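TRNA-splicing ligase RtcB (Thermus thermophilus, PDB 2EPG) probably joins RNA ends bearing a 3'-phosphate or 2',3'-cyclic phosphate to 5'-hydroxyl RNA ends, using GTP and manganese. Local coordinates at residues T360-P365 / V377-V381; N59-L63 / L275-L280. One frame throughout, in Å; residues are numbered along the deposited sequence.

Contact 1: T360-P365 / V377-V381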
# COMPACT_ATOMS: atom_id res chain seq x y z
N THR A 360 0.29 4.82 3.54
CA THR A 360 -0.24 5.13 2.23
C THR A 360 -0.08 6.56 1.80
O THR A 360 0.06 7.45 2.63
CB THR A 360 -1.76 4.84 2.17
OG1 THR A 360 -2.42 5.54 3.24
CG2 THR A 360 -2.05 3.35 2.28
N ARG A 361 -0.10 6.76 0.49
CA ARG A 361 -0.07 8.09 -0.07
C ARG A 361 -1.53 8.45 0.15
O ARG A 361 -2.40 7.60 0.02
CB ARG A 361 0.22 8.09 -1.57
CG ARG A 361 0.48 9.48 -2.13
CD ARG A 361 0.51 9.50 -3.66
NE ARG A 361 -0.81 9.29 -4.23
CZ ARG A 361 -1.08 9.39 -5.53
NH1 ARG A 361 -2.31 9.19 -5.99
NH2 ARG A 361 -0.11 9.68 -6.39
N ALA A 362 -1.80 9.70 0.49
CA ALA A 362 -3.18 10.10 0.77
C ALA A 362 -3.39 11.55 0.39
O ALA A 362 -3.58 12.41 1.26
CB ALA A 362 -3.47 9.88 2.25
N PHE A 363 -3.34 11.82 -0.92
CA PHE A 363 -3.53 13.16 -1.42
C PHE A 363 -4.92 13.72 -1.11
O PHE A 363 -5.92 12.98 -1.01
CB PHE A 363 -3.21 13.20 -2.91
CG PHE A 363 -1.74 13.13 -3.22
CD1 PHE A 363 -1.29 12.97 -4.53
CD2 PHE A 363 -0.79 13.19 -2.19
CE1 PHE A 363 0.07 12.88 -4.81
CE2 PHE A 363 0.58 13.10 -2.46
CZ PHE A 363 1.02 12.94 -3.77
N GLY A 364 -4.97 15.04 -0.96
CA GLY A 364 -6.23 15.68 -0.61
C GLY A 364 -6.95 16.41 -1.72
O GLY A 364 -6.47 16.46 -2.86
N PRO A 365 -8.10 17.02 -1.40
CA PRO A 365 -8.95 17.78 -2.34
C PRO A 365 -8.14 18.75 -3.20
O PRO A 365 -7.22 19.40 -2.72
CB PRO A 365 -9.94 18.49 -1.42
CG PRO A 365 -10.10 17.50 -0.29
CD PRO A 365 -8.66 17.09 -0.03
N VAL A 377 -13.26 15.61 -3.05
CA VAL A 377 -13.28 15.02 -1.72
C VAL A 377 -11.96 14.43 -1.23
O VAL A 377 -11.82 14.14 -0.05
CB VAL A 377 -14.36 13.93 -1.60
CG1 VAL A 377 -15.72 14.50 -1.97
CG2 VAL A 377 -14.01 12.75 -2.50
N GLY A 378 -11.00 14.26 -2.14
CA GLY A 378 -9.73 13.68 -1.75
C GLY A 378 -9.52 12.26 -2.27
O GLY A 378 -10.47 11.57 -2.65
N GLN A 379 -8.27 11.80 -2.26
CA GLN A 379 -7.91 10.47 -2.74
C GLN A 379 -8.44 9.38 -1.81
O GLN A 379 -8.40 9.51 -0.60
CB GLN A 379 -6.38 10.35 -2.79
CG GLN A 379 -5.85 8.98 -3.28
CD GLN A 379 -4.46 8.73 -2.75
OE1 GLN A 379 -3.50 9.41 -3.14
NE2 GLN A 379 -4.35 7.79 -1.84
N PRO A 380 -8.93 8.27 -2.39
CA PRO A 380 -9.42 7.20 -1.52
C PRO A 380 -8.21 6.58 -0.80
O PRO A 380 -7.11 6.51 -1.36
CB PRO A 380 -10.04 6.19 -2.51
CG PRO A 380 -10.41 7.04 -3.71
CD PRO A 380 -9.26 8.02 -3.80
N VAL A 381 -8.40 6.14 0.44
CA VAL A 381 -7.34 5.50 1.20
C VAL A 381 -7.97 4.18 1.62
O VAL A 381 -8.99 4.17 2.33
CB VAL A 381 -6.96 6.31 2.46
CG1 VAL A 381 -5.98 5.49 3.32
CG2 VAL A 381 -6.32 7.63 2.05
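Phe-363 and Gln-379 face each other where residues 360-365 and 377-381 run antiparallel, their end-to-end directions 177° apart. Gln-379 N donates to Phe-363 O at 2.9 Å. Toward Gly-364 and Gly-378 the backbones close further, with the two CA atoms 4.2 Å apart.

The Gln-379 side chain takes over the bridging from there. CG lies anti to the backbone N (chi1 -180°), and the extended chain carries the amide between the two backbones. NE2 donates to Arg-361 O at 2.7 Å, from above the carbonyl plane. It also donates to Pro-380 O, which lies in the amide plane. OE1 is gripped side-on by the arginine. Arg-361 NE reaches Gln-379 OE1 at 2.9 Å and Arg-361 NH1 reaches it at 3.1 Å, both from the same face of the amide. Phe-363 N adds a weak bond to this oxygen. These partners on both ends of the amide fix its rotation. The Arg-361 chain bends at chi3 (71°). Phe-363 CD1 then sits over the centre of one guanidinium face, 3.6 Å above its plane.

Next to the amide, Val-381 CG2 makes an apolar contact with Ala-362 CB at 3.6 Å. Val-381 CG1 is a methyl beside a hydroxyl, Thr-360 OG1, which bonds to Cys-409 O.

Strand 360-361 pairs with strand 407-408, and Thr-360 packs beside His-339 and His-410. Gln-379 ties the chain leaving strand 360-361 to the chain entering strand 380-383, a buried crosslink beside the probable GMP pocket of an RtcB ligase, where His-410 is the predicted guanylylated residue.

Contact 2: N59-L63 / L275-L280; sequences NVATL and LVDKQL
Leu-280 is the main point of grip between residues 275-280 and residues 59-63. Its CD2 sits against the last part of helix 52-60, 3.8 Å from Asn-59 CB, and also rests on the polar Asn-59 O at 3.6 Å. On another side, the Leu-63 side chain crosses that of Leu-280 obliquely, with Leu-63 CD1 3.8 Å from Leu-280 CG. Leu-63 CG lies beside its own backbone N (chi1 -63°), which swings the two methyls toward the loop. Phe-82 touches both Leu-280 and Val-60, and Leu-63 packs on Phe-90 of strand 86-90. Both Leu-63 and Leu-280 are buried.

Val-276 is solvent-exposed but closely set against Asn-59, its CG2 3.6 Å from Asn-59 CB. The valine methyl covers the root of the asparagine side chain. Elsewhere the fit is looser. Leu-63 CD2 and Leu-275 CD2 approach only to 4.2 Å, and a water spans the gap between Thr-62 and the loop. Polar contact between the segments runs through this water. It donates to Thr-62 OG1 and accepts from Val-276 N, each at 2.8 Å, and so bridges the threonine to the loop backbone.

Each segment also holds its own shape. A type I beta turn runs from Val-60 to Leu-63. Across the contact, Asp-277 OD2 accepts from Gln-279 N in an Asx turn, at the start of the short 3-10 segment that presents Leu-280. A leucine from this 3-10 turn thus packs against the last part of helix 52-60 and the turn that follows. The contact joins that helix to the loop between helix 268-271 and strand 283-284, away from the predicted metal and GMP sites.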
# COMPACT_ATOMS: atom_id res chain seq x y z
N ASN A 59 16.13 6.80 14.57
CA ASN A 59 17.29 6.41 13.76
C ASN A 59 17.10 6.92 12.32
O ASN A 59 18.04 7.39 11.69
CB ASN A 59 17.44 4.89 13.73
CG ASN A 59 17.75 4.30 15.10
OD1 ASN A 59 17.56 3.10 15.32
ND2 ASN A 59 18.24 5.11 16.02
N VAL A 60 15.88 6.81 11.82
CA VAL A 60 15.56 7.27 10.47
C VAL A 60 15.97 8.74 10.36
O VAL A 60 16.56 9.15 9.37
CB VAL A 60 14.05 7.11 10.19
CG1 VAL A 60 13.68 7.79 8.87
CG2 VAL A 60 13.68 5.62 10.16
N ALA A 61 15.66 9.51 11.40
CA ALA A 61 15.97 10.94 11.44
C ALA A 61 17.46 11.27 11.41
O ALA A 61 17.83 12.45 11.31
CB ALA A 61 15.32 11.57 12.68
N THR A 62 18.33 10.26 11.53
CA THR A 62 19.78 10.49 11.49
C THR A 62 20.31 10.44 10.05
O THR A 62 21.45 10.83 9.79
CB THR A 62 20.57 9.43 12.28
OG1 THR A 62 20.41 8.15 11.64
CG2 THR A 62 20.08 9.33 13.72
N LEU A 63 19.49 9.98 9.11
CA LEU A 63 19.91 9.86 7.70
C LEU A 63 20.07 11.18 6.94
O LEU A 63 19.29 12.12 7.12
CB LEU A 63 18.96 8.91 6.97
CG LEU A 63 19.04 7.50 7.57
CD1 LEU A 63 18.00 6.58 6.95
CD2 LEU A 63 20.43 6.95 7.35
N LEU A 275 25.54 4.71 9.60
CA LEU A 275 24.33 3.97 9.94
C LEU A 275 24.33 3.50 11.40
O LEU A 275 25.12 2.62 11.76
CB LEU A 275 24.19 2.75 9.02
CG LEU A 275 24.33 2.99 7.52
CD1 LEU A 275 24.45 1.65 6.80
CD2 LEU A 275 23.14 3.79 7.00
N VAL A 276 23.46 4.06 12.23
CA VAL A 276 23.39 3.65 13.63
C VAL A 276 22.84 2.23 13.73
O VAL A 276 23.01 1.55 14.73
CB VAL A 276 22.47 4.59 14.46
CG1 VAL A 276 22.98 6.02 14.39
CG2 VAL A 276 21.05 4.51 13.94
N ASP A 277 22.17 1.80 12.66
CA ASP A 277 21.59 0.47 12.57
C ASP A 277 21.88 0.01 11.15
O ASP A 277 21.50 0.68 10.19
CB ASP A 277 20.08 0.57 12.82
CG ASP A 277 19.33 -0.71 12.50
OD1 ASP A 277 18.08 -0.69 12.59
OD2 ASP A 277 19.97 -1.73 12.15
N LYS A 278 22.57 -1.12 11.00
CA LYS A 278 22.92 -1.63 9.68
C LYS A 278 21.71 -1.89 8.79
O LYS A 278 21.82 -1.88 7.56
CB LYS A 278 23.74 -2.92 9.81
CG LYS A 278 23.19 -3.91 10.84
CD LYS A 278 23.16 -5.36 10.33
CE LYS A 278 22.08 -5.56 9.26
NZ LYS A 278 21.91 -7.00 8.90
N GLN A 279 20.55 -2.12 9.40
CA GLN A 279 19.33 -2.38 8.64
C GLN A 279 18.81 -1.11 7.98
O GLN A 279 17.87 -1.15 7.18
CB GLN A 279 18.26 -2.99 9.56
CG GLN A 279 18.78 -4.15 10.40
CD GLN A 279 17.67 -5.10 10.85
OE1 GLN A 279 16.66 -4.68 11.43
NE2 GLN A 279 17.86 -6.39 10.59
N LEU A 280 19.45 0.01 8.30
CA LEU A 280 19.10 1.31 7.74
C LEU A 280 19.90 1.54 6.45
O LEU A 280 19.91 2.65 5.89
CB LEU A 280 19.44 2.40 8.75
CG LEU A 280 18.39 3.44 9.12
CD1 LEU A 280 17.07 2.79 9.51
CD2 LEU A 280 18.95 4.26 10.28
O HOH W 1 22.55 6.42 11.11

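Contact 1 is a core contact, with its centre about 13 Å from the centre of the chain. Contact 2 is partly buried and lies farther out, at about 23 Å. The two do not touch: their nearest atoms are about 15 Å apart, and they share no helix or strand. Contact 1 is local in sequence and polar, built on direct hydrogen bonds among a side-chain amide, a guanidinium and the backbone, close to predicted GMP-binding residues. Contact 2 brings together segments more than 200 residues apart. It relies on leucines, a valine and Asn-59 packing together, with a water bridge. One of its residues, Val-276, is exposed, and it lies away from the predicted GMP and manganese sites.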